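Local coordinates for EccC5 (Mycobacterium xenopi RIVM700367, PDB 7B9F), which is a membrane-anchored FtsK/SpoIIIE-type component of a mycobacterial ESX-5 type VII secretion system and probably powers protein export with its P-loop NTPase domains, at residues 104-118 against 189-203. Residues are numbered along the deposited sequence; the frame is centred on the assembly and turned at random.
Sequences RAQFMLMLDMLRETA and EPVTGKALQEFGRYQ
With CG turned away from the carbonyl carbon (chi1 -78°) and the chain straight from there to NE, Arg104 reaches across, and back toward the N-terminal end of its helix, to Glu189, whose own chain bends at chi2 (-74°) to fold the carboxylate back over the start of helix 190-202. The guanidinium grips side-on: Arg104 NE and NH2 both reach Glu189 OE2, at 2.7 and 2.6 Å, NH2 at its anti lone pair and NE from above the carboxylate plane. Glutamate suits this N-cap because the same carboxylate also caps the helix, OE2 taking Val191 N and OE1 taking both the N-H and the hydroxyl of Thr192. Threonine serves two roles: its hydroxyl also bonds to Leu27 N, while its carbon side faces the other helix, Thr192 CB lying over one face of the Phe107 ring, a CH-pi contact 4.0 Å from the centroid.

Farther along, Met108 CE lies 3.8 Å from Ala195 CB and also meets Val191 CG1, the small alanine admitting both this methyl and Leu111 CD2. Leu111 slides past Phe199 in the opposite sense, Leu111 CD1 lying 3.6 Å from Phe199 CD2. Arg115 N lies at that ring's edge, and Leu114 CB touches Phe199 CZ (3.9 Å). Beyond, the aliphatic part of Arg115 crosses Gln203, whose NE2 bonds to an acidic side chain of another protein's chain, as does Arg115 NE.

Helix segments 104-118 (within helix 97-132) and 190-202 run nearly parallel, 10° apart with axes 10.4 Å from each other. Other proteins border both ends; between them the apolar seam needs no polar partner, while Glu189, capping its helix and pairing with Arg104, probably has its charge stabilised there.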
# COMPACT_ATOMS: atom_id res chain seq x y z
N ARG C 104 -40.20 13.43 1.54
CA ARG C 104 -39.20 12.63 2.24
C ARG C 104 -37.79 13.05 1.85
O ARG C 104 -36.90 13.15 2.70
CB ARG C 104 -39.40 11.15 1.94
CG ARG C 104 -40.52 10.50 2.69
CD ARG C 104 -40.82 9.17 2.06
NE ARG C 104 -41.66 8.33 2.88
CZ ARG C 104 -42.37 7.31 2.41
NH1 ARG C 104 -42.33 7.01 1.13
NH2 ARG C 104 -43.12 6.59 3.23
N ALA C 105 -37.55 13.26 0.55
CA ALA C 105 -36.23 13.67 0.09
C ALA C 105 -35.83 15.01 0.68
O ALA C 105 -34.68 15.20 1.10
CB ALA C 105 -36.21 13.72 -1.44
N GLN C 106 -36.77 15.96 0.71
CA GLN C 106 -36.47 17.26 1.30
C GLN C 106 -36.13 17.14 2.78
O GLN C 106 -35.19 17.78 3.27
CB GLN C 106 -37.64 18.21 1.10
CG GLN C 106 -37.81 18.66 -0.33
CD GLN C 106 -39.01 19.56 -0.51
OE1 GLN C 106 -39.64 19.97 0.46
NE2 GLN C 106 -39.34 19.86 -1.76
N PHE C 107 -36.89 16.30 3.49
CA PHE C 107 -36.60 16.06 4.90
C PHE C 107 -35.20 15.48 5.08
O PHE C 107 -34.46 15.88 5.99
CB PHE C 107 -37.66 15.15 5.50
CG PHE C 107 -37.48 14.88 6.95
CD1 PHE C 107 -38.04 15.71 7.89
CD2 PHE C 107 -36.79 13.76 7.39
CE1 PHE C 107 -37.88 15.46 9.23
CE2 PHE C 107 -36.63 13.51 8.72
CZ PHE C 107 -37.17 14.36 9.64
N MET C 108 -34.83 14.53 4.23
CA MET C 108 -33.55 13.86 4.39
C MET C 108 -32.40 14.82 4.11
O MET C 108 -31.36 14.77 4.78
CB MET C 108 -33.48 12.65 3.48
CG MET C 108 -34.37 11.55 3.97
SD MET C 108 -33.90 10.93 5.58
CE MET C 108 -34.56 9.29 5.45
N LEU C 109 -32.56 15.70 3.13
CA LEU C 109 -31.53 16.70 2.87
C LEU C 109 -31.39 17.67 4.03
O LEU C 109 -30.27 18.06 4.39
CB LEU C 109 -31.82 17.46 1.59
CG LEU C 109 -31.64 16.62 0.34
CD1 LEU C 109 -31.93 17.46 -0.88
CD2 LEU C 109 -30.23 16.07 0.30
N MET C 110 -32.51 18.10 4.63
CA MET C 110 -32.43 18.96 5.80
C MET C 110 -31.70 18.26 6.94
O MET C 110 -30.87 18.86 7.65
CB MET C 110 -33.82 19.39 6.24
CG MET C 110 -34.49 20.32 5.23
SD MET C 110 -36.24 20.62 5.50
CE MET C 110 -36.35 20.48 7.27
N LEU C 111 -31.97 16.96 7.10
CA LEU C 111 -31.31 16.18 8.14
C LEU C 111 -29.81 16.08 7.89
O LEU C 111 -29.01 16.16 8.83
CB LEU C 111 -31.95 14.80 8.19
CG LEU C 111 -31.70 14.00 9.45
CD1 LEU C 111 -32.36 14.71 10.60
CD2 LEU C 111 -32.28 12.63 9.28
N ASP C 112 -29.40 15.93 6.63
CA ASP C 112 -27.98 15.89 6.31
C ASP C 112 -27.30 17.23 6.56
O ASP C 112 -26.13 17.28 6.96
CB ASP C 112 -27.77 15.45 4.87
CG ASP C 112 -27.97 13.97 4.70
OD1 ASP C 112 -28.74 13.38 5.48
OD2 ASP C 112 -27.36 13.39 3.78
N MET C 113 -28.01 18.34 6.30
CA MET C 113 -27.45 19.65 6.64
C MET C 113 -27.20 19.77 8.13
O MET C 113 -26.14 20.24 8.56
CB MET C 113 -28.40 20.75 6.17
CG MET C 113 -28.58 20.86 4.67
SD MET C 113 -27.08 21.22 3.74
CE MET C 113 -26.67 19.61 3.08
N LEU C 114 -28.15 19.31 8.94
CA LEU C 114 -27.94 19.31 10.38
C LEU C 114 -26.78 18.40 10.77
O LEU C 114 -26.02 18.72 11.69
CB LEU C 114 -29.20 18.90 11.12
CG LEU C 114 -30.42 19.77 10.87
CD1 LEU C 114 -31.47 19.40 11.87
CD2 LEU C 114 -30.06 21.23 10.99
N ARG C 115 -26.63 17.27 10.08
CA ARG C 115 -25.53 16.37 10.40
C ARG C 115 -24.18 17.00 10.12
O ARG C 115 -23.25 16.83 10.91
CB ARG C 115 -25.66 15.05 9.65
CG ARG C 115 -24.96 13.94 10.39
CD ARG C 115 -24.96 12.58 9.72
NE ARG C 115 -26.29 12.03 9.50
CZ ARG C 115 -27.01 12.18 8.40
NH1 ARG C 115 -26.50 12.83 7.36
NH2 ARG C 115 -28.21 11.64 8.31
N GLU C 116 -24.03 17.70 9.00
CA GLU C 116 -22.72 18.30 8.73
C GLU C 116 -22.44 19.44 9.70
O GLU C 116 -21.29 19.69 10.06
CB GLU C 116 -22.59 18.75 7.27
CG GLU C 116 -23.55 19.81 6.79
CD GLU C 116 -23.07 21.22 7.09
OE1 GLU C 116 -21.86 21.39 7.32
OE2 GLU C 116 -23.90 22.15 7.10
N THR C 117 -23.49 20.15 10.13
CA THR C 117 -23.30 21.13 11.20
C THR C 117 -22.82 20.46 12.48
O THR C 117 -21.93 20.98 13.18
CB THR C 117 -24.60 21.88 11.45
OG1 THR C 117 -25.08 22.43 10.22
CG2 THR C 117 -24.38 23.00 12.43
N ALA C 118 -23.38 19.29 12.80
CA ALA C 118 -22.91 18.54 13.96
C ALA C 118 -21.46 18.11 13.80
O ALA C 118 -20.69 18.16 14.76
CB ALA C 118 -23.81 17.33 14.20
N GLU C 189 -45.25 9.25 9.83
CA GLU C 189 -44.74 8.57 8.66
C GLU C 189 -43.53 7.73 9.07
O GLU C 189 -42.73 8.18 9.90
CB GLU C 189 -44.38 9.59 7.58
CG GLU C 189 -43.90 9.09 6.22
CD GLU C 189 -42.50 8.55 6.21
OE1 GLU C 189 -41.67 9.04 7.00
OE2 GLU C 189 -42.23 7.61 5.43
N PRO C 190 -43.38 6.52 8.54
CA PRO C 190 -42.36 5.61 9.08
C PRO C 190 -40.93 6.07 8.87
O PRO C 190 -40.13 6.06 9.82
CB PRO C 190 -42.64 4.30 8.35
CG PRO C 190 -44.06 4.37 7.99
CD PRO C 190 -44.32 5.81 7.67
N VAL C 191 -40.58 6.48 7.65
CA VAL C 191 -39.18 6.72 7.31
C VAL C 191 -38.63 7.94 8.04
O VAL C 191 -37.56 7.88 8.64
CB VAL C 191 -39.01 6.85 5.80
CG1 VAL C 191 -37.60 7.24 5.47
CG2 VAL C 191 -39.26 5.53 5.20
N THR C 192 -39.35 9.06 7.98
CA THR C 192 -38.85 10.27 8.63
C THR C 192 -38.82 10.10 10.14
O THR C 192 -37.89 10.58 10.80
CB THR C 192 -39.71 11.46 8.25
OG1 THR C 192 -41.05 11.24 8.70
CG2 THR C 192 -39.71 11.65 6.76
N GLY C 193 -39.81 9.41 10.70
CA GLY C 193 -39.80 9.16 12.13
C GLY C 193 -38.61 8.32 12.56
O GLY C 193 -37.93 8.65 13.54
N LYS C 194 -38.33 7.26 11.82
CA LYS C 194 -37.20 6.40 12.16
C LYS C 194 -35.87 7.13 11.96
O LYS C 194 -34.94 6.96 12.75
CB LYS C 194 -37.23 5.13 11.32
CG LYS C 194 -36.27 4.04 11.78
CD LYS C 194 -36.21 3.95 13.30
CE LYS C 194 -35.37 2.78 13.76
NZ LYS C 194 -35.87 1.48 13.23
N ALA C 195 -35.77 7.94 10.91
CA ALA C 195 -34.53 8.68 10.67
C ALA C 195 -34.29 9.71 11.75
O ALA C 195 -33.15 9.91 12.18
CB ALA C 195 -34.57 9.34 9.29
N LEU C 196 -35.35 10.37 12.22
CA LEU C 196 -35.18 11.33 13.30
C LEU C 196 -34.83 10.62 14.60
O LEU C 196 -34.05 11.14 15.41
CB LEU C 196 -36.44 12.16 13.47
CG LEU C 196 -36.20 13.38 14.35
CD1 LEU C 196 -35.21 14.29 13.66
CD2 LEU C 196 -37.49 14.11 14.62
N GLN C 197 -35.42 9.45 14.82
CA GLN C 197 -35.04 8.60 15.94
C GLN C 197 -33.55 8.30 15.93
O GLN C 197 -32.85 8.46 16.94
CB GLN C 197 -35.83 7.30 15.86
CG GLN C 197 -35.92 6.52 17.13
CD GLN C 197 -37.22 5.77 17.20
OE1 GLN C 197 -38.29 6.36 17.03
NE2 GLN C 197 -37.15 4.47 17.44
N GLU C 198 -33.04 7.87 14.77
CA GLU C 198 -31.63 7.51 14.67
C GLU C 198 -30.73 8.73 14.84
O GLU C 198 -29.67 8.64 15.47
CB GLU C 198 -31.36 6.84 13.33
CG GLU C 198 -32.05 5.51 13.16
CD GLU C 198 -31.52 4.45 14.09
OE1 GLU C 198 -30.33 4.49 14.42
OE2 GLU C 198 -32.30 3.57 14.49
N PHE C 199 -31.14 9.87 14.28
CA PHE C 199 -30.38 11.10 14.45
C PHE C 199 -30.28 11.49 15.91
O PHE C 199 -29.22 11.88 16.40
CB PHE C 199 -31.01 12.23 13.64
CG PHE C 199 -30.15 13.45 13.53
CD1 PHE C 199 -30.13 14.41 14.52
CD2 PHE C 199 -29.40 13.67 12.40
CE1 PHE C 199 -29.34 15.52 14.41
CE2 PHE C 199 -28.62 14.78 12.28
CZ PHE C 199 -28.59 15.71 13.29
N GLY C 200 -31.40 11.41 16.63
CA GLY C 200 -31.36 11.70 18.05
C GLY C 200 -30.53 10.71 18.83
O GLY C 200 -29.91 11.06 19.82
N ARG C 201 -30.51 9.46 18.38
CA ARG C 201 -29.77 8.43 19.09
C ARG C 201 -28.27 8.63 18.95
O ARG C 201 -27.54 8.67 19.95
CB ARG C 201 -30.17 7.06 18.56
CG ARG C 201 -29.55 5.90 19.26
CD ARG C 201 -30.11 4.63 18.68
NE ARG C 201 -29.50 3.46 19.26
CZ ARG C 201 -29.93 2.88 20.37
NH1 ARG C 201 -31.00 3.38 20.98
NH2 ARG C 201 -29.32 1.81 20.86
N TYR C 202 -27.78 8.77 17.72
CA TYR C 202 -26.35 8.78 17.45
C TYR C 202 -25.72 10.17 17.47
O TYR C 202 -24.59 10.33 17.92
CB TYR C 202 -26.06 8.09 16.13
CG TYR C 202 -26.31 6.61 16.17
CD1 TYR C 202 -25.75 5.83 17.16
CD2 TYR C 202 -27.14 6.00 15.26
CE1 TYR C 202 -25.97 4.48 17.21
CE2 TYR C 202 -27.37 4.65 15.30
CZ TYR C 202 -26.79 3.90 16.28
OH TYR C 202 -27.03 2.55 16.32
N GLN C 203 -26.41 11.18 16.98
CA GLN C 203 -25.75 12.48 17.07
C GLN C 203 -25.86 13.11 18.41
O GLN C 203 -25.47 14.27 18.51
CB GLN C 203 -26.29 13.43 16.01
CG GLN C 203 -26.23 12.87 14.61
CD GLN C 203 -24.83 12.51 14.19
OE1 GLN C 203 -23.86 13.17 14.57
NE2 GLN C 203 -24.70 11.46 13.41